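Local atomic coordinates of putative aldo/keto reductase (Salmonella enterica subsp. enterica serovar Typhimurium, PDB entry 4R9O), a protein that probably works as an NADP-dependent oxidoreductase of the aldo/keto reductase family, built on a TIM barrel. Residues S18-Y24 with G48-H54; C87-T91 with H101-D105; P165-T169 with Q201-I207; Q191-L195 with R292-L296. All coordinates share one frame. Numbering follows the deposited sequence.

Contact 1, the deepest, its centre about 8 Å from that of the chain, pairs two parallel barrel strands. Contact 2 shares that sheet and is also buried, but its centre lies about 18 Å from the chain centre, where strand 101-102 folds back antiparallel on the end of strand 82-90. Its three hydrogen bonds are all backbone to backbone; contact 1 adds three through the Ser18 and Thr51 hydroxyls to its three backbone bonds. Contacts 3 and 4 are partly buried, centres about 17 and 20 Å from the chain centre, and rest on side chains: a glutamine-to-carbonyl bond beside apolar packing in contact 3, a weak glutamine bond and arginine packing in contact 4. Both touch the fourth subunit.

Contact 1 (S18-Y24 with G48-H54); sequences SRFVMGY and GVTTVDH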
loop_
_atom_site.group_PDB
_atom_site.type_symbol
_atom_site.label_atom_id
_atom_site.label_comp_id
_atom_site.label_asym_id
_atom_site.label_seq_id
_atom_site.Cartn_x
_atom_site.Cartn_y
_atom_site.Cartn_z
ATOM N N SER C 18 -34.303 -17.820 -7.789
ATOM C CA SER C 18 -34.350 -18.274 -6.406
ATOM C C SER C 18 -33.266 -17.493 -5.647
ATOM O O SER C 18 -32.220 -17.190 -6.205
ATOM C CB SER C 18 -34.155 -19.793 -6.309
ATOM O OG SER C 18 -32.918 -20.196 -6.870
ATOM N N ARG C 19 -33.537 -17.150 -4.393
ATOM C CA ARG C 19 -32.625 -16.356 -3.571
ATOM C C ARG C 19 -31.261 -17.023 -3.390
ATOM O O ARG C 19 -30.236 -16.352 -3.250
ATOM C CB ARG C 19 -33.265 -16.095 -2.205
ATOM C CG ARG C 19 -32.558 -15.067 -1.367
ATOM C CD ARG C 19 -33.282 -14.899 -0.052
ATOM N NE ARG C 19 -32.737 -13.783 0.700
ATOM C CZ ARG C 19 -33.149 -13.433 1.908
ATOM N NH1 ARG C 19 -34.117 -14.124 2.499
ATOM N NH2 ARG C 19 -32.587 -12.395 2.521
ATOM N N PHE C 20 -31.257 -18.351 -3.370
ATOM C CA PHE C 20 -30.009 -19.105 -3.373
ATOM C C PHE C 20 -29.786 -19.718 -4.757
ATOM O O PHE C 20 -30.718 -20.193 -5.395
ATOM C CB PHE C 20 -30.019 -20.191 -2.293
ATOM C CG PHE C 20 -29.705 -19.682 -0.913
ATOM C CD1 PHE C 20 -28.405 -19.693 -0.436
ATOM C CD2 PHE C 20 -30.710 -19.208 -0.087
ATOM C CE1 PHE C 20 -28.107 -19.224 0.839
ATOM C CE2 PHE C 20 -30.425 -18.749 1.194
ATOM C CZ PHE C 20 -29.118 -18.758 1.656
ATOM N N VAL C 21 -28.538 -19.695 -5.212
ATOM C CA VAL C 21 -28.180 -20.156 -6.552
ATOM C C VAL C 21 -27.251 -21.364 -6.495
ATOM O O VAL C 21 -26.248 -21.350 -5.777
ATOM C CB VAL C 21 -27.503 -19.014 -7.348
ATOM C CG1 VAL C 21 -26.980 -19.513 -8.699
ATOM C CG2 VAL C 21 -28.479 -17.856 -7.534
ATOM N N MET C 22 -27.577 -22.427 -7.231
ATOM C CA MET C 22 -26.667 -23.575 -7.296
ATOM C C MET C 22 -25.581 -23.336 -8.342
ATOM O O MET C 22 -25.875 -23.212 -9.530
ATOM C CB MET C 22 -27.424 -24.870 -7.612
ATOM C CG MET C 22 -26.552 -26.116 -7.508
ATOM S SD MET C 22 -25.979 -26.408 -5.816
ATOM C CE MET C 22 -24.266 -26.838 -6.098
ATOM N N GLY C 23 -24.329 -23.270 -7.896
ATOM C CA GLY C 23 -23.196 -23.047 -8.790
ATOM C C GLY C 23 -22.538 -24.355 -9.228
ATOM O O GLY C 23 -22.322 -25.257 -8.419
ATOM N N TYR C 24 -22.208 -24.455 -10.511
ATOM C CA TYR C 24 -21.704 -25.705 -11.058
ATOM C C TYR C 24 -20.251 -25.638 -11.541
ATOM O O TYR C 24 -19.822 -26.470 -12.341
ATOM C CB TYR C 24 -22.624 -26.170 -12.196
ATOM C CG TYR C 24 -23.877 -26.849 -11.680
ATOM C CD1 TYR C 24 -23.853 -28.191 -11.302
ATOM C CD2 TYR C 24 -25.077 -26.153 -11.550
ATOM C CE1 TYR C 24 -24.987 -28.821 -10.814
ATOM C CE2 TYR C 24 -26.225 -26.782 -11.059
ATOM C CZ TYR C 24 -26.173 -28.115 -10.696
ATOM O OH TYR C 24 -27.301 -28.758 -10.220
ATOM N N GLY C 48 -36.448 -25.687 -3.773
ATOM C CA GLY C 48 -36.754 -24.352 -4.263
ATOM C C GLY C 48 -35.596 -23.641 -4.944
ATOM O O GLY C 48 -35.706 -22.471 -5.313
ATOM N N VAL C 49 -34.480 -24.341 -5.115
ATOM C CA VAL C 49 -33.332 -23.769 -5.813
ATOM C C VAL C 49 -33.479 -23.977 -7.321
ATOM O O VAL C 49 -33.199 -25.060 -7.835
ATOM C CB VAL C 49 -32.008 -24.389 -5.331
ATOM C CG1 VAL C 49 -30.821 -23.743 -6.056
ATOM C CG2 VAL C 49 -31.876 -24.250 -3.820
ATOM N N THR C 50 -33.929 -22.941 -8.023
ATOM C CA THR C 50 -34.201 -23.053 -9.451
ATOM C C THR C 50 -33.139 -22.403 -10.344
ATOM O O THR C 50 -33.003 -22.759 -11.516
ATOM C CB THR C 50 -35.572 -22.438 -9.790
ATOM O OG1 THR C 50 -35.569 -21.046 -9.455
ATOM C CG2 THR C 50 -36.688 -23.157 -9.015
ATOM N N THR C 51 -32.398 -21.442 -9.804
ATOM C CA THR C 51 -31.397 -20.740 -10.596
ATOM C C THR C 51 -30.036 -21.426 -10.511
ATOM O O THR C 51 -29.566 -21.756 -9.421
ATOM C CB THR C 51 -31.233 -19.273 -10.147
ATOM O OG1 THR C 51 -32.520 -18.659 -9.999
ATOM C CG2 THR C 51 -30.423 -18.510 -11.186
ATOM N N VAL C 52 -29.407 -21.646 -11.663
ATOM C CA VAL C 52 -28.133 -22.360 -11.705
ATOM C C VAL C 52 -27.084 -21.543 -12.462
ATOM O O VAL C 52 -27.381 -20.851 -13.444
ATOM C CB VAL C 52 -28.272 -23.762 -12.349
ATOM C CG1 VAL C 52 -29.258 -24.641 -11.544
ATOM C CG2 VAL C 52 -28.721 -23.652 -13.787
ATOM N N ASP C 53 -25.852 -21.622 -11.990
ATOM C CA ASP C 53 -24.804 -20.750 -12.490
ATOM C C ASP C 53 -23.700 -21.547 -13.179
ATOM O O ASP C 53 -23.108 -22.450 -12.585
ATOM C CB ASP C 53 -24.237 -19.910 -11.340
ATOM C CG ASP C 53 -23.166 -18.946 -11.803
ATOM O OD1 ASP C 53 -23.524 -17.863 -12.314
ATOM O OD2 ASP C 53 -21.973 -19.286 -11.666
ATOM N N HIS C 54 -23.443 -21.200 -14.439
ATOM C CA HIS C 54 -22.443 -21.863 -15.286
ATOM C C HIS C 54 -21.471 -20.858 -15.903
ATOM O O HIS C 54 -21.651 -19.652 -15.753
ATOM C CB HIS C 54 -23.128 -22.651 -16.410
ATOM C CG HIS C 54 -23.763 -23.932 -15.949
ATOM N ND1 HIS C 54 -23.064 -25.113 -15.868
ATOM C CD2 HIS C 54 -25.022 -24.202 -15.537
ATOM C CE1 HIS C 54 -23.870 -26.067 -15.421
ATOM N NE2 HIS C 54 -25.065 -25.538 -15.214
#
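Strands 21-23 and 51-53 run parallel, their axes 4.6 Å apart at 29°, with Met22 paired to Val52 and Gly23 to Asp53. The ladder is continuous: Met22 N to Thr51 O 3.0 Å, Asp53 N to Met22 O 2.9 Å, Tyr24 N to Asp53 O 3.0 Å. Ser18 adopts the p rotamer, which brings OG within 3.1 Å of Thr50 N and 3.2 Å of Thr51 N as acceptor, while OG donates to Phe20 O at 2.6 Å; Ser18 N bonds Thr51 OG1 at 3.0 Å, which also bonds Gln82. One hydroxyl thus ties the break in strand 16-23 to the start of strand 51-53. Met22 (chi1 t) and Val52 (m) share a face, where Val49 CG1 lies 3.9 Å from Met22 CB. Tyr24 and His54, both m, hold their rings nearly parallel (3°) but slid apart, centroids 5.2 Å, while Tyr24 CE2 meets Val52 CG1 at 3.7 Å. Asp53 (t) projects from the other face to a salt bridge with Lys86, near Tyr58, the probable proton donor, consistent with the catalytic end of an aldo/keto reductase barrel. Helix 34-46 covers Met22 and Tyr24, whose OH bonds His44, and strands 82-90 and 261-264 flank the pair.

Contact 2 (C87-T91 with H101-D105); sequences CGIAT and HYITD
A short antiparallel beta hairpin joins Cys87-Thr91 to His101-Asp105, with Ile89 and Tyr102 as a non-hydrogen-bonded pair (CA-CA 4.6 Å) and Ala90 and His101 as a hydrogen-bonded pair (5.2 Å). Gly88 departs from extended geometry at phi/psi 130/-23, where a CB would clash with the preceding carbonyl; Ile89 (-102/141), Ala90 (-120/118) and Tyr102 (-117/145) are extended, and His101 is more so at -161/-168.

Backbone hydrogen bonds set the register: Ala90 N to His101 O 2.8 Å, His101 N to Ala90 O 3.0 Å, and Ile103 N to Gly88 O 2.9 Å. CA-H...O contacts add to them, from Tyr102 CA to Gly88 O at 3.2 Å and from Gly88 CA to Ile103 O at 3.3 Å.

Side-chain packing is apolar. His101, chi1 p, lays a ring face over Ala90 CB, a CH-pi contact 3.8 Å from the centroid and 18° off the normal; Ile103 (m, t) brings CD1 to 3.8 Å from Ala90 CB. Across the sheet, Ile89 (m, t) sets CG1 4.1 Å from Tyr102 CE1, at the edge of the m-rotamer tyrosine ring. The Ile89 side chain is about 7 Å from that of Tyr58, the probable proton donor.

Strand 101-102 thus folds back on the end of barrel strand 82-90, whose Cys87 bonds through its backbone to Leu129 and His131. Asp105, at the N-cap position of helix 106-119, makes no capping bond; its OD2 forms a salt bridge with Arg285 of the second subunit. That helix packs on Cys87 and Ile103.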
loop_
_atom_site.group_PDB
_atom_site.type_symbol
_atom_site.label_atom_id
_atom_site.label_comp_id
_atom_site.label_asym_id
_atom_site.label_seq_id
_atom_site.Cartn_x
_atom_site.Cartn_y
_atom_site.Cartn_z
ATOM N N CYS C 87 -19.267 -15.689 -20.503
ATOM C CA CYS C 87 -18.162 -15.752 -21.448
ATOM C C CYS C 87 -17.259 -14.535 -21.238
ATOM O O CYS C 87 -17.636 -13.596 -20.535
ATOM C CB CYS C 87 -18.666 -15.803 -22.891
ATOM S SG CYS C 87 -19.466 -14.290 -23.474
ATOM N N GLY C 88 -16.070 -14.556 -21.836
ATOM C CA GLY C 88 -15.145 -13.444 -21.706
ATOM C C GLY C 88 -13.741 -13.857 -21.316
ATOM O O GLY C 88 -12.770 -13.145 -21.593
ATOM N N ILE C 89 -13.610 -15.024 -20.694
ATOM C CA ILE C 89 -12.283 -15.504 -20.326
ATOM C C ILE C 89 -11.783 -16.578 -21.305
ATOM O O ILE C 89 -12.556 -17.405 -21.798
ATOM C CB ILE C 89 -12.277 -16.040 -18.885
ATOM C CG1 ILE C 89 -12.751 -14.942 -17.919
ATOM C CG2 ILE C 89 -10.888 -16.532 -18.490
ATOM C CD1 ILE C 89 -12.874 -15.401 -16.481
ATOM N N ALA C 90 -10.491 -16.526 -21.617
ATOM C CA ALA C 90 -9.854 -17.543 -22.447
ATOM C C ALA C 90 -8.734 -18.221 -21.656
ATOM O O ALA C 90 -7.787 -17.559 -21.235
ATOM C CB ALA C 90 -9.320 -16.929 -23.725
ATOM N N THR C 91 -8.862 -19.527 -21.425
ATOM C CA THR C 91 -7.891 -20.247 -20.595
ATOM C C THR C 91 -7.015 -21.150 -21.449
ATOM O O THR C 91 -7.317 -21.400 -22.620
ATOM C CB THR C 91 -8.578 -21.105 -19.486
ATOM O OG1 THR C 91 -9.091 -22.324 -20.041
ATOM C CG2 THR C 91 -9.711 -20.334 -18.820
ATOM N N HIS C 101 -6.180 -15.076 -21.054
ATOM C CA HIS C 101 -6.516 -13.692 -21.375
ATOM C C HIS C 101 -8.031 -13.512 -21.488
ATOM O O HIS C 101 -8.816 -14.395 -21.112
ATOM C CB HIS C 101 -5.821 -13.237 -22.672
ATOM C CG HIS C 101 -6.246 -13.984 -23.903
ATOM N ND1 HIS C 101 -5.834 -15.271 -24.173
ATOM C CD2 HIS C 101 -7.023 -13.607 -24.948
ATOM C CE1 HIS C 101 -6.354 -15.663 -25.326
ATOM N NE2 HIS C 101 -7.079 -14.673 -25.814
ATOM N N TYR C 102 -8.432 -12.360 -22.007
ATOM C CA TYR C 102 -9.842 -12.025 -22.146
ATOM C C TYR C 102 -10.205 -11.850 -23.602
ATOM O O TYR C 102 -9.392 -11.378 -24.396
ATOM C CB TYR C 102 -10.171 -10.738 -21.389
ATOM C CG TYR C 102 -9.891 -10.781 -19.914
ATOM C CD1 TYR C 102 -10.335 -11.841 -19.128
ATOM C CD2 TYR C 102 -9.186 -9.759 -19.302
ATOM C CE1 TYR C 102 -10.077 -11.865 -17.769
ATOM C CE2 TYR C 102 -8.927 -9.776 -17.954
ATOM C CZ TYR C 102 -9.371 -10.823 -17.191
ATOM O OH TYR C 102 -9.091 -10.824 -15.845
ATOM N N ILE C 103 -11.424 -12.249 -23.955
ATOM C CA ILE C 103 -11.948 -12.025 -25.293
ATOM C C ILE C 103 -13.381 -11.538 -25.155
ATOM O O ILE C 103 -14.255 -12.291 -24.718
ATOM C CB ILE C 103 -11.917 -13.310 -26.177
ATOM C CG1 ILE C 103 -10.522 -13.953 -26.210
ATOM C CG2 ILE C 103 -12.386 -12.991 -27.601
ATOM C CD1 ILE C 103 -10.497 -15.324 -26.942
ATOM N N THR C 104 -13.621 -10.277 -25.504
ATOM C CA THR C 104 -14.961 -9.725 -25.399
ATOM C C THR C 104 -15.443 -9.100 -26.703
ATOM O O THR C 104 -16.320 -8.239 -26.698
ATOM C CB THR C 104 -15.055 -8.676 -24.263
ATOM O OG1 THR C 104 -14.032 -7.677 -24.424
ATOM C CG2 THR C 104 -14.900 -9.349 -22.907
ATOM N N ASP C 105 -14.872 -9.539 -27.819
ATOM C CA ASP C 105 -15.323 -9.098 -29.129
ATOM C C ASP C 105 -16.732 -9.624 -29.430
ATOM O O ASP C 105 -17.172 -10.628 -28.863
ATOM C CB ASP C 105 -14.331 -9.554 -30.207
ATOM C CG ASP C 105 -12.903 -9.079 -29.925
ATOM O OD1 ASP C 105 -12.718 -7.877 -29.624
ATOM O OD2 ASP C 105 -11.966 -9.909 -29.979
#

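Contact 3 (P165-T169 with Q201-I207); sequences PAQFT and QLQQLRI
Two helices of the outer layer of the TIM barrel meet here, Pro165-Thr169 in the first turn or so of helix 165-173 and Gln201-Ile207 at the C-terminal end of helix 198-205. Their local axes remain 12.0 Å apart at closest and their N-to-C directions differ by 41°, so side chains must bridge the gap; the nearest CA pair is Pro165 and Gln201 at 6.6 Å. The first segment is helical throughout, from -60/-33 at Pro165 to -67/-38 at Thr169. The second is helical from Gln201, then Arg206 takes positive phi (59/38) in a Schellman motif, with Ile207 N bonded to Leu202 O at 2.9 Å and Arg206 N to Gln203 O at 3.1 Å. Ile207 follows extended at -109/126, with its CA-to-CB bond directed toward the first helix.

Phe168, chi1 t and chi2 97°, crosses the gap. Its CE2 lies 3.7 Å from Leu205 CD1, its CZ 3.8 Å from Ile207 CD1, and its CE1 4.5 Å from Leu202 CD2; both leucines are m, t, and Ile207 is m, t. Strand 182-185 lies beneath, where Asn182 touches Phe168 and Leu202. Gln201 reaches over in a t, t conformation with chi3 60°, setting OE1 3.6 Å from Phe168 CB. Pro165 O takes three donors: Thr169 N at 3.0 Å, Thr169 OG1 at 3.0 Å, and, from the other helix, Gln201 NE2 at 3.1 Å.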
loop_
_atom_site.group_PDB
_atom_site.type_symbol
_atom_site.label_atom_id
_atom_site.label_comp_id
_atom_site.label_asym_id
_atom_site.label_seq_id
_atom_site.Cartn_x
_atom_site.Cartn_y
_atom_site.Cartn_z
ATOM N N PRO C 165 -17.853 -0.120 -10.491
ATOM C CA PRO C 165 -19.000 0.698 -10.902
ATOM C C PRO C 165 -18.792 1.481 -12.208
ATOM O O PRO C 165 -19.775 1.699 -12.909
ATOM C CB PRO C 165 -19.185 1.657 -9.717
ATOM C CG PRO C 165 -18.657 0.905 -8.546
ATOM C CD PRO C 165 -17.482 0.118 -9.082
ATOM N N ALA C 166 -17.576 1.928 -12.515
ATOM C CA ALA C 166 -17.345 2.656 -13.767
ATOM C C ALA C 166 -17.426 1.707 -14.980
ATOM O O ALA C 166 -17.946 2.067 -16.039
ATOM C CB ALA C 166 -15.988 3.380 -13.737
ATOM N N GLN C 167 -16.924 0.491 -14.830
ATOM C CA GLN C 167 -17.080 -0.500 -15.906
ATOM C C GLN C 167 -18.554 -0.863 -16.127
ATOM O O GLN C 167 -19.004 -1.041 -17.270
ATOM C CB GLN C 167 -16.255 -1.753 -15.595
ATOM C CG GLN C 167 -14.741 -1.504 -15.752
ATOM C CD GLN C 167 -13.916 -2.432 -14.895
ATOM O OE1 GLN C 167 -12.683 -2.427 -14.951
ATOM N NE2 GLN C 167 -14.595 -3.238 -14.084
ATOM N N PHE C 168 -19.294 -0.965 -15.022
ATOM C CA PHE C 168 -20.717 -1.265 -15.066
ATOM C C PHE C 168 -21.465 -0.143 -15.802
ATOM O O PHE C 168 -22.281 -0.400 -16.687
ATOM C CB PHE C 168 -21.256 -1.457 -13.641
ATOM C CG PHE C 168 -22.691 -1.907 -13.582
ATOM C CD1 PHE C 168 -23.005 -3.247 -13.438
ATOM C CD2 PHE C 168 -23.721 -0.988 -13.669
ATOM C CE1 PHE C 168 -24.330 -3.669 -13.381
ATOM C CE2 PHE C 168 -25.044 -1.397 -13.621
ATOM C CZ PHE C 168 -25.349 -2.742 -13.478
ATOM N N THR C 169 -21.171 1.104 -15.447
ATOM C CA THR C 169 -21.863 2.225 -16.053
ATOM C C THR C 169 -21.535 2.367 -17.538
ATOM O O THR C 169 -22.398 2.693 -18.353
ATOM C CB THR C 169 -21.514 3.513 -15.315
ATOM O OG1 THR C 169 -22.015 3.400 -13.979
ATOM C CG2 THR C 169 -22.144 4.712 -15.997
ATOM N N GLN C 201 -23.539 1.058 -5.426
ATOM C CA GLN C 201 -24.126 1.238 -6.745
ATOM C C GLN C 201 -25.271 0.251 -6.992
ATOM O O GLN C 201 -26.308 0.617 -7.543
ATOM C CB GLN C 201 -23.063 1.073 -7.843
ATOM C CG GLN C 201 -23.646 1.130 -9.243
ATOM C CD GLN C 201 -22.645 0.750 -10.301
ATOM O OE1 GLN C 201 -22.126 -0.365 -10.296
ATOM N NE2 GLN C 201 -22.326 1.690 -11.189
ATOM N N LEU C 202 -25.077 -1.002 -6.598
ATOM C CA LEU C 202 -26.091 -2.028 -6.841
ATOM C C LEU C 202 -27.350 -1.747 -6.023
ATOM O O LEU C 202 -28.460 -1.811 -6.551
ATOM C CB LEU C 202 -25.547 -3.431 -6.529
ATOM C CG LEU C 202 -24.405 -3.852 -7.464
ATOM C CD1 LEU C 202 -23.838 -5.207 -7.055
ATOM C CD2 LEU C 202 -24.882 -3.884 -8.929
ATOM N N GLN C 203 -27.182 -1.427 -4.744
ATOM C CA GLN C 203 -28.324 -1.029 -3.929
ATOM C C GLN C 203 -29.026 0.187 -4.538
ATOM O O GLN C 203 -30.246 0.240 -4.588
ATOM C CB GLN C 203 -27.917 -0.717 -2.483
ATOM C CG GLN C 203 -29.122 -0.344 -1.636
ATOM C CD GLN C 203 -28.798 0.144 -0.230
ATOM O OE1 GLN C 203 -27.741 -0.146 0.336
ATOM N NE2 GLN C 203 -29.732 0.877 0.344
ATOM N N GLN C 204 -28.257 1.154 -5.027
ATOM C CA GLN C 204 -28.850 2.378 -5.555
ATOM C C GLN C 204 -29.722 2.069 -6.769
ATOM O O GLN C 204 -30.828 2.585 -6.900
ATOM C CB GLN C 204 -27.763 3.394 -5.938
ATOM C CG GLN C 204 -28.319 4.692 -6.503
ATOM C CD GLN C 204 -27.230 5.686 -6.865
ATOM O OE1 GLN C 204 -26.175 5.724 -6.238
ATOM N NE2 GLN C 204 -27.482 6.492 -7.888
ATOM N N LEU C 205 -29.212 1.214 -7.644
ATOM C CA LEU C 205 -29.917 0.842 -8.865
ATOM C C LEU C 205 -30.974 -0.238 -8.644
ATOM O O LEU C 205 -31.671 -0.607 -9.578
ATOM C CB LEU C 205 -28.914 0.368 -9.924
ATOM C CG LEU C 205 -27.912 1.411 -10.402
ATOM C CD1 LEU C 205 -27.036 0.832 -11.502
ATOM C CD2 LEU C 205 -28.644 2.625 -10.903
ATOM N N ARG C 206 -31.084 -0.729 -7.410
ATOM C CA ARG C 206 -31.999 -1.820 -7.047
ATOM C C ARG C 206 -31.719 -3.092 -7.845
ATOM O O ARG C 206 -32.636 -3.810 -8.245
ATOM C CB ARG C 206 -33.455 -1.395 -7.222
ATOM C CG ARG C 206 -33.790 -0.112 -6.440
ATOM C CD ARG C 206 -35.280 0.165 -6.346
ATOM N NE ARG C 206 -35.524 1.413 -5.621
ATOM C CZ ARG C 206 -35.573 1.519 -4.296
ATOM N NH1 ARG C 206 -35.419 0.444 -3.526
ATOM N NH2 ARG C 206 -35.794 2.699 -3.734
ATOM N N ILE C 207 -30.434 -3.350 -8.064
ATOM C CA ILE C 207 -29.954 -4.552 -8.733
ATOM C C ILE C 207 -29.283 -5.434 -7.700
ATOM O O ILE C 207 -28.388 -4.992 -6.978
ATOM C CB ILE C 207 -28.969 -4.210 -9.869
ATOM C CG1 ILE C 207 -29.712 -3.479 -10.995
ATOM C CG2 ILE C 207 -28.247 -5.464 -10.386
ATOM C CD1 ILE C 207 -28.833 -2.764 -11.972
#

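Contact 4 (Q191-L195 with R292-L296); sequences QPLLL and RKAAL
The C-terminal helix 285-296 packs through its last turn on the loop that follows barrel strand 182-185, burying 238 Å²; the Ala295 side chain is about 8 Å from that of Leu220, which probably binds NADP. Loop residues 192-194 have helical angles without the regular bonds, with Leu194 N to Gln191 O at 3.1 Å; Gln191 sits at -114/10. The backbones stay apart, Gln191 and Arg292 being nearest at CA-CA 8.5 Å.

Arg292 (-50/-48) is t, t, t with chi4 97°. Its CG lies 3.2 Å from Gln191 OE1, NH1 3.7 Å from Leu194 CD2 and NH2 3.7 Å from Leu195 CD1; Leu194 (m, p) approaches the guanidinium edge, and Leu195 is m, t. Arg292 O accepts a weak bond from Gln191 NE2 at 3.4 Å. One turn on, Ala295 CB and Leu296 CD2 (m, t) each come within 3.8 Å of that NE2. Gln191 is m, t with chi3 36°, its NE2 held chiefly by Pro188 O, the Arg292 bond being the lesser.

Pro135 of the fourth subunit packs on Leu194, Leu195 and Arg292. Gln191 OE1 and Arg292 NH1 stand 3.3 Å apart at a poor angle for bonding, so the contact rests chiefly on van der Waals packing of long side chains, with one weak hydrogen bond.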
loop_
_atom_site.group_PDB
_atom_site.type_symbol
_atom_site.label_atom_id
_atom_site.label_comp_id
_atom_site.label_asym_id
_atom_site.label_seq_id
_atom_site.Cartn_x
_atom_site.Cartn_y
_atom_site.Cartn_z
ATOM N N GLN C 191 -14.050 -8.613 2.176
ATOM C CA GLN C 191 -15.035 -7.559 2.403
ATOM C C GLN C 191 -14.848 -6.200 1.694
ATOM O O GLN C 191 -15.581 -5.259 2.025
ATOM C CB GLN C 191 -15.135 -7.266 3.917
ATOM C CG GLN C 191 -15.450 -8.465 4.831
ATOM C CD GLN C 191 -15.646 -8.048 6.300
ATOM O OE1 GLN C 191 -16.184 -6.975 6.588
ATOM N NE2 GLN C 191 -15.185 -8.884 7.226
ATOM N N PRO C 192 -13.906 -6.073 0.728
ATOM C CA PRO C 192 -13.726 -4.685 0.275
ATOM C C PRO C 192 -14.936 -4.109 -0.463
ATOM O O PRO C 192 -15.115 -2.896 -0.463
ATOM C CB PRO C 192 -12.517 -4.780 -0.665
ATOM C CG PRO C 192 -12.530 -6.181 -1.174
ATOM C CD PRO C 192 -13.041 -7.006 -0.028
ATOM N N LEU C 193 -15.767 -4.955 -1.062
ATOM C CA LEU C 193 -16.873 -4.436 -1.866
ATOM C C LEU C 193 -17.967 -3.797 -0.996
ATOM O O LEU C 193 -18.860 -3.104 -1.503
ATOM C CB LEU C 193 -17.460 -5.547 -2.735
ATOM C CG LEU C 193 -16.448 -6.110 -3.744
ATOM C CD1 LEU C 193 -17.119 -7.130 -4.652
ATOM C CD2 LEU C 193 -15.784 -4.996 -4.567
ATOM N N LEU C 194 -17.892 -4.039 0.307
ATOM C CA LEU C 194 -18.852 -3.468 1.246
ATOM C C LEU C 194 -18.752 -1.952 1.282
ATOM O O LEU C 194 -19.750 -1.256 1.497
ATOM C CB LEU C 194 -18.628 -4.022 2.650
ATOM C CG LEU C 194 -19.348 -5.331 3.004
ATOM C CD1 LEU C 194 -18.863 -6.488 2.144
ATOM C CD2 LEU C 194 -19.159 -5.630 4.474
ATOM N N LEU C 195 -17.542 -1.446 1.064
ATOM C CA LEU C 195 -17.293 -0.025 1.236
ATOM C C LEU C 195 -16.652 0.652 0.018
ATOM O O LEU C 195 -16.460 1.871 0.024
ATOM C CB LEU C 195 -16.418 0.191 2.474
ATOM C CG LEU C 195 -17.023 -0.326 3.792
ATOM C CD1 LEU C 195 -16.061 -0.138 4.950
ATOM C CD2 LEU C 195 -18.353 0.351 4.100
ATOM N N ARG C 292 -17.782 -9.589 11.406
ATOM C CA ARG C 292 -16.918 -8.736 10.592
ATOM C C ARG C 292 -15.543 -8.581 11.233
ATOM O O ARG C 292 -14.516 -8.761 10.574
ATOM C CB ARG C 292 -17.558 -7.362 10.382
ATOM C CG ARG C 292 -16.634 -6.346 9.705
ATOM C CD ARG C 292 -17.236 -4.954 9.723
ATOM N NE ARG C 292 -16.301 -3.935 9.241
ATOM C CZ ARG C 292 -16.284 -3.458 7.997
ATOM N NH1 ARG C 292 -17.153 -3.906 7.099
ATOM N NH2 ARG C 292 -15.395 -2.534 7.643
ATOM N N LYS C 293 -15.544 -8.269 12.526
ATOM C CA LYS C 293 -14.331 -7.959 13.268
ATOM C C LYS C 293 -13.472 -9.197 13.524
ATOM O O LYS C 293 -12.246 -9.131 13.475
ATOM C CB LYS C 293 -14.698 -7.276 14.589
ATOM C CG LYS C 293 -15.374 -5.922 14.376
ATOM C CD LYS C 293 -15.789 -5.260 15.683
ATOM C CE LYS C 293 -16.369 -3.866 15.424
ATOM N NZ LYS C 293 -16.730 -3.162 16.677
ATOM N N ALA C 294 -14.112 -10.323 13.794
ATOM C CA ALA C 294 -13.379 -11.574 13.950
ATOM C C ALA C 294 -12.601 -11.893 12.667
ATOM O O ALA C 294 -11.471 -12.387 12.719
ATOM C CB ALA C 294 -14.322 -12.701 14.305
ATOM N N ALA C 295 -13.199 -11.563 11.525
ATOM C CA ALA C 295 -12.593 -11.815 10.218
ATOM C C ALA C 295 -11.478 -10.834 9.851
ATOM O O ALA C 295 -10.547 -11.203 9.142
ATOM C CB ALA C 295 -13.653 -11.787 9.153
ATOM N N LEU C 296 -11.578 -9.588 10.307
ATOM C CA LEU C 296 -10.555 -8.585 9.994
ATOM C C LEU C 296 -9.475 -8.511 11.072
ATOM O O LEU C 296 -8.289 -8.409 10.766
ATOM C CB LEU C 296 -11.185 -7.197 9.823
ATOM C CG LEU C 296 -12.178 -7.002 8.682
ATOM C CD1 LEU C 296 -12.484 -5.535 8.483
ATOM C CD2 LEU C 296 -11.626 -7.615 7.407
#